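Local structure of Bd0816 (Bdellovibrio bacteriovorus HD100, 5CER) at residues A136-K139 / N140-S144. The protein probably acts as a serine-type D-Ala-D-Ala carboxypeptidase of the peptidase S13 family. The protein carries 2 engineered substitutions. Sequence-based numbering, arbitrary orientation.
Sequences AVIK and NLKES
N140 reaches back one turn to A136 with backbone and side chain. N140 ND2 gives a hydrogen bond of 2.8 Å to A136 O. The acceptor lies almost in the amide plane of N140, but ND2 stands above the carbonyl plane of A136. N140 N hydrogen-bonds to A136 O too, at 3.2 Å, from the opposite face of that plane. A chi1 of -76° sets CG of N140 beside its own backbone N, turning the amide back along the helix. N140 OD1 accepts a hydrogen bond from W112 N, so both ends of the amide are held and its rotation is fixed.

Three further i to i+4 bonds join V137 to L141, I138 to K142 and K139 to E143. They belong to helix 130-145, packed against a mixed beta-sheet. V137 and L141 are buried there, both touching F104 of strand 98-104.

In the apolar contact, V137 CG1 meets L141 CD1 at 3.9 Å, side by side. I138 CG2 lies beside the aliphatic part of K142, 4.1 Å from K142 CE.

K139 NZ is 4.2 Å from E143 OE2, beyond a salt bridge. K142 NZ lies 5.5 Å from K139 NZ, so the E143 carboxylate may offset part of the lysines' repulsion.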
# COMPACT_ATOMS: atom_id res chain seq x y z
N ALA A 136 5.19 -21.62 -14.46
CA ALA A 136 5.60 -20.34 -13.85
C ALA A 136 6.41 -20.57 -12.58
O ALA A 136 7.37 -19.85 -12.34
CB ALA A 136 4.39 -19.46 -13.60
N VAL A 137 6.07 -21.60 -11.81
CA VAL A 137 6.84 -21.94 -10.62
C VAL A 137 8.25 -22.44 -11.01
O VAL A 137 9.27 -22.02 -10.44
CB VAL A 137 6.12 -23.01 -9.77
CG1 VAL A 137 7.03 -23.52 -8.66
CG2 VAL A 137 4.86 -22.44 -9.17
N ILE A 138 8.31 -23.29 -12.04
CA ILE A 138 9.58 -23.66 -12.65
C ILE A 138 10.39 -22.43 -13.02
O ILE A 138 11.55 -22.34 -12.62
CB ILE A 138 9.37 -24.59 -13.87
CG1 ILE A 138 8.90 -25.92 -13.26
CG2 ILE A 138 10.66 -24.72 -14.71
CD1 ILE A 138 8.53 -27.10 -14.09
N LYS A 139 9.81 -21.52 -13.80
CA LYS A 139 10.51 -20.29 -14.19
C LYS A 139 11.20 -19.55 -13.02
O LYS A 139 12.36 -19.19 -13.12
CB LYS A 139 9.61 -19.29 -14.91
CG LYS A 139 9.39 -19.62 -16.36
CD LYS A 139 9.85 -21.04 -16.99
CE LYS A 139 10.98 -20.99 -18.01
NZ LYS A 139 12.32 -21.38 -17.46
N ASN A 140 10.45 -19.33 -11.93
CA ASN A 140 10.96 -18.71 -10.71
C ASN A 140 12.04 -19.48 -10.00
O ASN A 140 13.07 -18.90 -9.64
CB ASN A 140 9.83 -18.48 -9.70
CG ASN A 140 8.97 -17.32 -10.06
OD1 ASN A 140 9.23 -16.18 -9.66
ND2 ASN A 140 7.96 -17.56 -10.87
N LEU A 141 11.80 -20.78 -9.78
CA LEU A 141 12.81 -21.67 -9.25
C LEU A 141 14.12 -21.62 -10.07
O LEU A 141 15.22 -21.52 -9.53
CB LEU A 141 12.30 -23.12 -9.15
CG LEU A 141 11.28 -23.40 -8.05
CD1 LEU A 141 10.64 -24.78 -8.20
CD2 LEU A 141 11.89 -23.24 -6.67
N LYS A 142 13.97 -21.70 -11.37
CA LYS A 142 15.10 -21.80 -12.27
C LYS A 142 15.87 -20.50 -12.38
O LYS A 142 17.10 -20.50 -12.30
CB LYS A 142 14.61 -22.23 -13.65
CG LYS A 142 15.50 -23.19 -14.35
CD LYS A 142 15.14 -23.28 -15.83
CE LYS A 142 14.55 -24.65 -16.10
NZ LYS A 142 15.63 -25.63 -16.40
N GLU A 143 15.15 -19.40 -12.56
CA GLU A 143 15.76 -18.11 -12.81
C GLU A 143 16.16 -17.34 -11.57
O GLU A 143 17.07 -16.51 -11.65
CB GLU A 143 14.82 -17.24 -13.69
CG GLU A 143 14.66 -17.82 -15.09
CD GLU A 143 13.70 -17.04 -16.00
OE1 GLU A 143 13.00 -16.11 -15.55
OE2 GLU A 143 13.69 -17.37 -17.20
N SER A 144 15.45 -17.55 -10.45
CA SER A 144 15.64 -16.70 -9.24
C SER A 144 16.11 -17.46 -8.02
O SER A 144 17.14 -17.09 -7.45
CB SER A 144 14.37 -15.93 -8.91
OG SER A 144 13.90 -15.17 -10.02